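Local coordinates for proteasome chaperone 4 (Saccharomyces cerevisiae, PDB 2Z5B), which takes part in 20S proteasome assembly, facilitating alpha-ring formation as a heterodimer with IRC25 that binds proteasome precursors, and contributes to maintaining telomere length, at residues Cys61-Ile66 against Gly85-Asp90; Ile39-Val44 against Arg113-Thr118; Arg101-Ile106 against Leu135-Lys140. All blocks are in the same frame, centred on the assembly; numbering follows the deposited sequence.

Contact 1 of 3, residues Cys61-Ile66 against Gly85-Asp90; sequences CYYYAI and GIPLLD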
loop_
_atom_site.group_PDB
_atom_site.type_symbol
_atom_site.label_atom_id
_atom_site.label_comp_id
_atom_site.label_asym_id
_atom_site.label_seq_id
_atom_site.Cartn_x
_atom_site.Cartn_y
_atom_site.Cartn_z
ATOM N N CYS A 61 -3.621 -9.912 3.866
ATOM C CA CYS A 61 -3.700 -10.104 2.417
ATOM C C CYS A 61 -3.807 -8.746 1.729
ATOM O O CYS A 61 -4.446 -7.856 2.268
ATOM C CB CYS A 61 -4.927 -10.967 2.092
ATOM S SG CYS A 61 -5.096 -11.403 0.344
ATOM N N TYR A 62 -3.158 -8.601 0.566
ATOM C CA TYR A 62 -3.179 -7.376 -0.259
ATOM C C TYR A 62 -3.610 -7.844 -1.626
ATOM O O TYR A 62 -2.893 -8.639 -2.255
ATOM C CB TYR A 62 -1.772 -6.771 -0.375
ATOM C CG TYR A 62 -1.691 -5.345 -0.903
ATOM C CD1 TYR A 62 -2.733 -4.417 -0.687
ATOM C CD2 TYR A 62 -0.554 -4.902 -1.574
ATOM C CE1 TYR A 62 -2.626 -3.111 -1.152
ATOM C CE2 TYR A 62 -0.448 -3.595 -2.037
ATOM C CZ TYR A 62 -1.477 -2.700 -1.806
ATOM O OH TYR A 62 -1.386 -1.397 -2.276
ATOM N N TYR A 63 -4.784 -7.402 -2.065
ATOM C CA TYR A 63 -5.388 -7.903 -3.299
ATOM C C TYR A 63 -5.599 -6.774 -4.288
ATOM O O TYR A 63 -6.021 -5.705 -3.891
ATOM C CB TYR A 63 -6.742 -8.551 -3.006
ATOM C CG TYR A 63 -7.007 -9.747 -3.898
ATOM C CD1 TYR A 63 -7.542 -9.592 -5.178
ATOM C CD2 TYR A 63 -6.709 -11.025 -3.462
ATOM C CE1 TYR A 63 -7.754 -10.716 -6.007
ATOM C CE2 TYR A 63 -6.940 -12.138 -4.261
ATOM C CZ TYR A 63 -7.452 -11.974 -5.530
ATOM O OH TYR A 63 -7.664 -13.095 -6.309
ATOM N N TYR A 64 -5.337 -7.031 -5.574
ATOM C CA TYR A 64 -5.506 -6.048 -6.633
ATOM C C TYR A 64 -6.539 -6.495 -7.664
ATOM O O TYR A 64 -6.527 -7.660 -8.062
ATOM C CB TYR A 64 -4.157 -5.856 -7.336
ATOM C CG TYR A 64 -4.180 -4.897 -8.508
ATOM C CD1 TYR A 64 -4.397 -3.540 -8.311
ATOM C CD2 TYR A 64 -3.944 -5.344 -9.819
ATOM C CE1 TYR A 64 -4.414 -2.647 -9.371
ATOM C CE2 TYR A 64 -3.964 -4.436 -10.895
ATOM C CZ TYR A 64 -4.177 -3.090 -10.644
ATOM O OH TYR A 64 -4.214 -2.172 -11.672
ATOM N N ALA A 65 -7.406 -5.573 -8.110
ATOM C CA ALA A 65 -8.286 -5.818 -9.265
ATOM C C ALA A 65 -8.426 -4.592 -10.158
ATOM O O ALA A 65 -8.258 -3.460 -9.709
ATOM C CB ALA A 65 -9.657 -6.298 -8.825
ATOM N N ILE A 66 -8.744 -4.829 -11.428
ATOM C CA ILE A 66 -8.871 -3.777 -12.417
ATOM C C ILE A 66 -9.809 -4.291 -13.533
ATOM O O ILE A 66 -9.793 -5.490 -13.840
ATOM C CB ILE A 66 -7.443 -3.350 -12.961
ATOM C CG1 ILE A 66 -7.534 -2.168 -13.947
ATOM C CG2 ILE A 66 -6.684 -4.545 -13.556
ATOM C CD1 ILE A 66 -6.191 -1.530 -14.305
ATOM N N GLY A 85 -8.257 -9.963 -11.343
ATOM C CA GLY A 85 -7.677 -9.704 -10.036
ATOM C C GLY A 85 -6.645 -10.726 -9.641
ATOM O O GLY A 85 -6.658 -11.865 -10.127
ATOM N N ILE A 86 -5.745 -10.312 -8.760
ATOM C CA ILE A 86 -4.703 -11.181 -8.247
ATOM C C ILE A 86 -4.261 -10.760 -6.843
ATOM O O ILE A 86 -4.241 -9.561 -6.528
ATOM C CB ILE A 86 -3.482 -11.246 -9.236
ATOM C CG1 ILE A 86 -2.732 -12.577 -9.097
ATOM C CG2 ILE A 86 -2.538 -10.035 -9.086
ATOM C CD1 ILE A 86 -2.141 -13.100 -10.413
ATOM N N PRO A 87 -3.907 -11.749 -5.996
ATOM C CA PRO A 87 -3.261 -11.422 -4.730
ATOM C C PRO A 87 -1.875 -10.826 -4.947
ATOM O O PRO A 87 -1.038 -11.402 -5.660
ATOM C CB PRO A 87 -3.147 -12.777 -4.012
ATOM C CG PRO A 87 -3.344 -13.818 -5.047
ATOM C CD PRO A 87 -4.123 -13.204 -6.165
ATOM N N LEU A 88 -1.641 -9.661 -4.357
ATOM C CA LEU A 88 -0.302 -9.069 -4.373
ATOM C C LEU A 88 0.507 -9.562 -3.174
ATOM O O LEU A 88 1.697 -9.832 -3.289
ATOM C CB LEU A 88 -0.387 -7.542 -4.413
ATOM C CG LEU A 88 -1.109 -6.946 -5.637
ATOM C CD1 LEU A 88 -0.932 -5.446 -5.655
ATOM C CD2 LEU A 88 -0.606 -7.534 -6.952
ATOM N N LEU A 89 -0.133 -9.676 -2.022
ATOM C CA LEU A 89 0.449 -10.413 -0.914
ATOM C C LEU A 89 -0.581 -11.465 -0.544
ATOM O O LEU A 89 -1.634 -11.134 0.001
ATOM C CB LEU A 89 0.741 -9.502 0.292
ATOM C CG LEU A 89 1.404 -10.196 1.502
ATOM C CD1 LEU A 89 2.838 -10.568 1.195
ATOM C CD2 LEU A 89 1.359 -9.334 2.741
ATOM N N ASP A 90 -0.292 -12.717 -0.883
ATOM C CA ASP A 90 -1.249 -13.807 -0.702
ATOM C C ASP A 90 -1.300 -14.273 0.752
ATOM O O ASP A 90 -0.385 -14.006 1.527
ATOM C CB ASP A 90 -0.893 -14.972 -1.645
ATOM C CG ASP A 90 -2.104 -15.804 -2.047
ATOM O OD1 ASP A 90 -3.212 -15.559 -1.516
ATOM O OD2 ASP A 90 -1.948 -16.715 -2.901
#

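Contact 2 of 3, residues Ile39-Val44 against Arg113-Thr118; sequences IPISLV and RPCYVT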
loop_
_atom_site.group_PDB
_atom_site.type_symbol
_atom_site.label_atom_id
_atom_site.label_comp_id
_atom_site.label_asym_id
_atom_site.label_seq_id
_atom_site.Cartn_x
_atom_site.Cartn_y
_atom_site.Cartn_z
ATOM N N ILE A 39 -7.639 6.675 -11.539
ATOM C CA ILE A 39 -7.154 6.724 -10.166
ATOM C C ILE A 39 -7.720 5.532 -9.385
ATOM O O ILE A 39 -8.935 5.376 -9.309
ATOM C CB ILE A 39 -7.508 8.069 -9.486
ATOM C CG1 ILE A 39 -6.738 9.219 -10.161
ATOM C CG2 ILE A 39 -7.219 8.010 -7.978
ATOM C CD1 ILE A 39 -7.199 10.613 -9.760
ATOM N N PRO A 40 -6.836 4.683 -8.833
ATOM C CA PRO A 40 -7.261 3.496 -8.088
ATOM C C PRO A 40 -7.854 3.811 -6.732
ATOM O O PRO A 40 -7.496 4.806 -6.118
ATOM C CB PRO A 40 -5.957 2.711 -7.880
ATOM C CG PRO A 40 -4.937 3.383 -8.741
ATOM C CD PRO A 40 -5.370 4.778 -8.907
ATOM N N ILE A 41 -8.749 2.942 -6.263
ATOM C CA ILE A 41 -9.187 2.972 -4.869
ATOM C C ILE A 41 -8.234 2.050 -4.127
ATOM O O ILE A 41 -7.877 0.983 -4.632
ATOM C CB ILE A 41 -10.641 2.462 -4.724
ATOM C CG1 ILE A 41 -11.627 3.491 -5.273
ATOM C CG2 ILE A 41 -11.002 2.154 -3.270
ATOM C CD1 ILE A 41 -12.990 2.910 -5.555
ATOM N N SER A 42 -7.773 2.487 -2.955
ATOM C CA SER A 42 -7.090 1.602 -2.015
ATOM C C SER A 42 -7.943 1.524 -0.760
ATOM O O SER A 42 -8.372 2.557 -0.234
ATOM C CB SER A 42 -5.722 2.155 -1.627
ATOM O OG SER A 42 -4.853 2.182 -2.736
ATOM N N LEU A 43 -8.195 0.318 -0.284
ATOM C CA LEU A 43 -8.980 0.138 0.933
ATOM C C LEU A 43 -8.205 -0.702 1.905
ATOM O O LEU A 43 -7.693 -1.772 1.545
ATOM C CB LEU A 43 -10.349 -0.497 0.636
ATOM C CG LEU A 43 -11.197 -0.900 1.853
ATOM C CD1 LEU A 43 -11.640 0.337 2.618
ATOM C CD2 LEU A 43 -12.410 -1.697 1.444
ATOM N N VAL A 44 -8.055 -0.190 3.124
ATOM C CA VAL A 44 -7.574 -1.017 4.235
ATOM C C VAL A 44 -8.789 -1.246 5.140
ATOM O O VAL A 44 -9.472 -0.283 5.538
ATOM C CB VAL A 44 -6.414 -0.358 5.018
ATOM C CG1 VAL A 44 -5.906 -1.295 6.117
ATOM C CG2 VAL A 44 -5.273 0.017 4.059
ATOM N N ARG A 113 -12.970 1.025 -11.749
ATOM C CA ARG A 113 -11.608 1.527 -11.571
ATOM C C ARG A 113 -10.736 0.482 -10.883
ATOM O O ARG A 113 -11.263 -0.454 -10.287
ATOM C CB ARG A 113 -11.631 2.815 -10.748
ATOM C CG ARG A 113 -12.153 2.658 -9.336
ATOM C CD ARG A 113 -12.617 3.992 -8.813
ATOM N NE ARG A 113 -11.713 5.027 -9.270
ATOM C CZ ARG A 113 -12.084 6.111 -9.943
ATOM N NH1 ARG A 113 -11.160 6.975 -10.326
ATOM N NH2 ARG A 113 -13.360 6.347 -10.200
ATOM N N PRO A 114 -9.399 0.640 -10.952
ATOM C CA PRO A 114 -8.582 -0.345 -10.259
ATOM C C PRO A 114 -8.784 -0.189 -8.743
ATOM O O PRO A 114 -9.208 0.887 -8.289
ATOM C CB PRO A 114 -7.148 0.008 -10.673
ATOM C CG PRO A 114 -7.280 1.027 -11.807
ATOM C CD PRO A 114 -8.591 1.693 -11.598
ATOM N N CYS A 115 -8.529 -1.268 -8.001
ATOM C CA CYS A 115 -8.727 -1.304 -6.554
ATOM C C CYS A 115 -7.642 -2.152 -5.915
ATOM O O CYS A 115 -7.336 -3.243 -6.412
ATOM C CB CYS A 115 -10.103 -1.926 -6.200
ATOM S SG CYS A 115 -10.532 -1.848 -4.425
ATOM N N TYR A 116 -7.087 -1.642 -4.817
ATOM C CA TYR A 116 -6.157 -2.353 -3.979
ATOM C C TYR A 116 -6.873 -2.539 -2.649
ATOM O O TYR A 116 -7.389 -1.574 -2.076
ATOM C CB TYR A 116 -4.885 -1.538 -3.741
ATOM C CG TYR A 116 -4.038 -1.308 -4.970
ATOM C CD1 TYR A 116 -4.385 -0.334 -5.914
ATOM C CD2 TYR A 116 -2.869 -2.041 -5.173
ATOM C CE1 TYR A 116 -3.600 -0.110 -7.032
ATOM C CE2 TYR A 116 -2.068 -1.810 -6.287
ATOM C CZ TYR A 116 -2.453 -0.850 -7.206
ATOM O OH TYR A 116 -1.694 -0.621 -8.320
ATOM N N VAL A 117 -6.902 -3.772 -2.153
ATOM C CA VAL A 117 -7.555 -4.028 -0.867
ATOM C C VAL A 117 -6.603 -4.706 0.110
ATOM O O VAL A 117 -5.971 -5.700 -0.213
ATOM C CB VAL A 117 -8.824 -4.905 -1.043
ATOM C CG1 VAL A 117 -9.299 -5.460 0.271
ATOM C CG2 VAL A 117 -9.937 -4.091 -1.643
ATOM N N THR A 118 -6.512 -4.164 1.314
ATOM C CA THR A 118 -5.815 -4.837 2.385
ATOM C C THR A 118 -6.807 -5.355 3.404
ATOM O O THR A 118 -7.648 -4.586 3.864
ATOM C CB THR A 118 -4.895 -3.841 3.140
ATOM O OG1 THR A 118 -3.871 -3.372 2.247
ATOM C CG2 THR A 118 -4.256 -4.512 4.329
HETATM O O HOH W 1 -4.864 -1.293 0.852
#

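Contact 3 of 3, residues Arg101-Ile106 against Leu135-Lys140; sequences RHMATI and LYILKK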
loop_
_atom_site.group_PDB
_atom_site.type_symbol
_atom_site.label_atom_id
_atom_site.label_comp_id
_atom_site.label_asym_id
_atom_site.label_seq_id
_atom_site.Cartn_x
_atom_site.Cartn_y
_atom_site.Cartn_z
ATOM N N ARG A 101 -10.280 -10.895 -1.973
ATOM C CA ARG A 101 -10.581 -11.100 -3.396
ATOM C C ARG A 101 -11.924 -10.515 -3.757
ATOM O O ARG A 101 -12.009 -9.732 -4.689
ATOM C CB ARG A 101 -10.560 -12.587 -3.768
ATOM C CG ARG A 101 -10.955 -12.857 -5.227
ATOM C CD ARG A 101 -10.738 -14.340 -5.555
ATOM N NE ARG A 101 -11.400 -15.241 -4.591
ATOM C CZ ARG A 101 -12.665 -15.654 -4.656
ATOM N NH1 ARG A 101 -13.480 -15.261 -5.636
ATOM N NH2 ARG A 101 -13.124 -16.474 -3.727
ATOM N N HIS A 102 -12.968 -10.910 -3.026
ATOM C CA HIS A 102 -14.313 -10.383 -3.260
ATOM C C HIS A 102 -14.374 -8.876 -3.126
ATOM O O HIS A 102 -14.977 -8.206 -3.966
ATOM C CB HIS A 102 -15.333 -11.008 -2.310
ATOM C CG HIS A 102 -15.692 -12.419 -2.658
ATOM N ND1 HIS A 102 -16.009 -13.359 -1.706
ATOM C CD2 HIS A 102 -15.772 -13.052 -3.854
ATOM C CE1 HIS A 102 -16.263 -14.517 -2.293
ATOM N NE2 HIS A 102 -16.129 -14.357 -3.598
ATOM N N MET A 103 -13.759 -8.354 -2.064
ATOM C CA MET A 103 -13.732 -6.910 -1.842
ATOM C C MET A 103 -13.147 -6.161 -3.018
ATOM O O MET A 103 -13.782 -5.267 -3.556
ATOM C CB MET A 103 -12.978 -6.558 -0.554
ATOM C CG MET A 103 -13.147 -5.109 -0.121
ATOM S SD MET A 103 -14.826 -4.719 0.398
ATOM C CE MET A 103 -14.820 -5.464 2.027
ATOM N N ALA A 104 -11.944 -6.532 -3.431
ATOM C CA ALA A 104 -11.276 -5.835 -4.516
ATOM C C ALA A 104 -12.070 -5.977 -5.809
ATOM O O ALA A 104 -12.270 -4.998 -6.502
ATOM C CB ALA A 104 -9.863 -6.350 -4.689
ATOM N N THR A 105 -12.506 -7.197 -6.114
ATOM C CA THR A 105 -13.204 -7.480 -7.371
ATOM C C THR A 105 -14.544 -6.763 -7.449
ATOM O O THR A 105 -14.864 -6.153 -8.465
ATOM C CB THR A 105 -13.393 -9.007 -7.592
ATOM O OG1 THR A 105 -12.124 -9.666 -7.460
ATOM C CG2 THR A 105 -13.880 -9.286 -9.026
ATOM N N ILE A 106 -15.324 -6.822 -6.374
ATOM C CA ILE A 106 -16.622 -6.153 -6.358
ATOM C C ILE A 106 -16.482 -4.613 -6.386
ATOM O O ILE A 106 -17.241 -3.923 -7.091
ATOM C CB ILE A 106 -17.515 -6.625 -5.178
ATOM C CG1 ILE A 106 -17.911 -8.093 -5.376
ATOM C CG2 ILE A 106 -18.804 -5.794 -5.106
ATOM C CD1 ILE A 106 -18.099 -8.867 -4.078
ATOM N N LEU A 135 -21.079 -11.235 3.651
ATOM C CA LEU A 135 -21.923 -10.338 2.841
ATOM C C LEU A 135 -22.095 -8.956 3.482
ATOM O O LEU A 135 -22.075 -7.941 2.790
ATOM C CB LEU A 135 -23.312 -10.971 2.582
ATOM C CG LEU A 135 -24.357 -10.129 1.836
ATOM C CD1 LEU A 135 -24.113 -10.137 0.336
ATOM C CD2 LEU A 135 -25.815 -10.603 2.112
ATOM N N TYR A 136 -22.307 -8.931 4.793
ATOM C CA TYR A 136 -22.395 -7.676 5.545
ATOM C C TYR A 136 -21.158 -6.808 5.323
ATOM O O TYR A 136 -21.273 -5.613 5.077
ATOM C CB TYR A 136 -22.534 -7.965 7.035
ATOM C CG TYR A 136 -22.512 -6.739 7.906
ATOM C CD1 TYR A 136 -23.653 -5.945 8.053
ATOM C CD2 TYR A 136 -21.363 -6.377 8.599
ATOM C CE1 TYR A 136 -23.646 -4.815 8.864
ATOM C CE2 TYR A 136 -21.342 -5.251 9.399
ATOM C CZ TYR A 136 -22.490 -4.481 9.537
ATOM O OH TYR A 136 -22.473 -3.366 10.336
ATOM N N ILE A 137 -19.973 -7.410 5.432
ATOM C CA ILE A 137 -18.736 -6.628 5.350
ATOM C C ILE A 137 -18.612 -6.004 3.955
ATOM O O ILE A 137 -18.338 -4.813 3.815
ATOM C CB ILE A 137 -17.486 -7.466 5.709
ATOM C CG1 ILE A 137 -17.508 -7.880 7.188
ATOM C CG2 ILE A 137 -16.206 -6.688 5.409
ATOM C CD1 ILE A 137 -16.523 -8.980 7.550
ATOM N N LEU A 138 -18.821 -6.816 2.921
ATOM C CA LEU A 138 -18.785 -6.304 1.557
ATOM C C LEU A 138 -19.766 -5.151 1.303
ATOM O O LEU A 138 -19.365 -4.096 0.794
ATOM C CB LEU A 138 -18.990 -7.436 0.544
ATOM C CG LEU A 138 -17.983 -8.580 0.563
ATOM C CD1 LEU A 138 -18.524 -9.800 -0.224
ATOM C CD2 LEU A 138 -16.628 -8.138 -0.007
ATOM N N LYS A 139 -21.042 -5.337 1.663
ATOM C CA LYS A 139 -22.050 -4.281 1.413
ATOM C C LYS A 139 -21.787 -2.991 2.183
ATOM O O LYS A 139 -21.965 -1.894 1.649
ATOM C CB LYS A 139 -23.484 -4.795 1.641
ATOM C CG LYS A 139 -23.925 -4.957 3.093
ATOM C CD LYS A 139 -24.881 -3.820 3.504
ATOM C CE LYS A 139 -25.804 -4.248 4.640
ATOM N NZ LYS A 139 -26.759 -3.167 5.067
ATOM N N LYS A 140 -21.333 -3.109 3.425
ATOM C CA LYS A 140 -21.043 -1.911 4.204
ATOM C C LYS A 140 -19.886 -1.130 3.604
ATOM O O LYS A 140 -19.877 0.099 3.651
ATOM C CB LYS A 140 -20.762 -2.228 5.677
ATOM C CG LYS A 140 -21.996 -2.748 6.473
ATOM C CD LYS A 140 -23.224 -1.824 6.432
ATOM C CE LYS A 140 -23.274 -0.905 7.648
ATOM N NZ LYS A 140 -24.594 -0.199 7.800
#

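Contact 1 of 3, residues Cys61-Ile66 against Gly85-Asp90
Tyr62 O takes two backbone donors at once, Leu88 N at 2.7 Å and Leu89 N at 3.0 Å, the second lying on a lone pair in the carbonyl plane. Two consecutive residues facing one define a classic beta bulge, and the antiparallel register slips by one between Tyr62 and Tyr63. Beyond it the ladder is regular, with Tyr64 and Ile86 exchanging both of their backbone bonds. The phenol of Tyr63 lies flat against the Ile86-Pro87 peptide: Ile86 C sits over the ring centre, 3.5 Å above the plane, and Pro87 N is displaced toward the rim. Alongside, pointing the same way, runs the proline ring, whose CD is 3.5 Å from Tyr63 OH. Leu88, at the corner of the chain, turns back over the strand; its CG, anti to its own carbonyl carbon (chi1 -60°), packs 3.7 Å from Tyr64 CB, while Leu88 CB meets Tyr62 CD2 at 3.9 Å. Tyr62 OH itself is hydrogen-bonded to Ser144 of the neighbouring YLR021W chain. Strand 58-67 thus lies between edge strand 83-87 and strand 115-121, with Cys61 and Tyr63 against helix 94-111 and Tyr62, Tyr64 and Leu88 against the YLR021W chain.

Contact 2 of 3, residues Ile39-Val44 against Arg113-Thr118
Strands 41-44 and 115-118 run parallel, their axes 4.6 Å apart and 8° from perfect alignment, and Ile41 N, Tyr116 N, Leu43 N and Thr118 N bond in turn to Pro114 O, Ile41 O, Tyr116 O and Leu43 O. This is the one parallel pairing of neighbours in the six-stranded mixed sheet, and 115-121 is also the second strand of the beta-alpha-beta crossover that leaves strand 83-87 through helix 94-111. Just before the strands begin, Arg113 grips Ile39 O side-on with two nitrogens, NE at 2.8 Å and NH1 at 2.9 Å. Its CG stands between the backbone N and the carbonyl carbon (chi1 63°), and the chain bends at chi3 on its way to Ile39 O. The oxygen lies only 2° out of the guanidinium plane; NE approaches almost in line with the carbonyl bond, whereas NH1 uses a lone pair. The third nitrogen, NH2, bonds to Arg35 O, which fixes the rotation of the group. Crossing the arginine chain at about a right angle, Ile41 brings CD1 to 3.5 Å from Arg113 CD. A methionine in place of Arg113 would probably leave Ile39 O and Arg35 O without these donors and the turn into the strand less firmly tied. Ile41, Leu43, Cys115 and Val117 face helix 94-111. On the other face, Pro40 CB meets the edge of the Tyr116 ring, in its plane, 3.8 Å from CE1. Ser42, on that face too, has its OG bonded to Gln41 of the neighbouring YLR021W chain. Farther along, Val44 and Thr118 lie side by side, Val44 CG2 4.0 Å from Thr118 CB. Over that same face, a water donates to Leu43 O at 3.0 Å and lies 2.7 Å from Thr118 OG1.

Contact 3 of 3, residues Arg101-Ile106 against Leu135-Lys140
His102 meets segment 135-140 through CB, 3.9 Å from Leu138 CD2; its ring leads away from that segment to the start of helix 134-149, where it meets the ring of His134 at about 90° and ND1 is hydrogen-bonded to His134 NE2. On the other helix the Tyr136 ring carries Lys140 CG on one face, 3.5 Å above the plane and offset toward the rim, a contact within that helix. No hydrogen bond crosses the join; the side-chain contacts are apolar and centre on Leu138. Leu138 CD2 presses on the backbone of Met103, 3.5 Å from Met103 N, and Leu138 CD1 reaches Ile106 CD1 at 4.0 Å, those two side chains crossing at about a right angle. With Met99, which Leu138 also touches, His102, Met103 and Ile106 have the i, i+3, i+4, i+7 spacing of a knobs-into-holes socket, and Leu138 is its knob. The two helices, 94-111 and 134-149, lie on the same face of the sheet, and the short segments run in the same general direction at a crossing angle of -31°. Met103 fills the side nearer the strands. Bent at chi2 (67°) and chi3, it slides past Leu138 in the opposite direction and sets its CE 3.9 Å from Ile137 CG2. Beneath, the flank of Met103 rests on Val117, and Ile137 rests on Trp119, both of strand 115-121. On the first helix Thr105 OG1 turns back to bond Arg101 O at 2.8 Å, from above the carbonyl plane, beside the backbone bond from Thr105 N to the same oxygen.

How the contacts relate
Contacts 1 and 2 are two seams of one mixed sheet, their centres about 10 Å apart, joined where strands 58-67 and 115-121 are neighbours: Tyr63 O and Ala65 O lie 2.7 Å and 2.8 Å from Val117 N and Cys115 N. Contact 3 lies over the sheet, its centre about 12 Å from that of contact 2, where Ala104 packs on Val117, and 14 Å from that of contact 1. Along the chain, contact 1 is nested within the loop closed by contact 2, while the segments of contacts 2 and 3 alternate. Helices thus cover one face, and the other, at contacts 1 and 2, meets the YLR021W chain of the chaperone heterodimer.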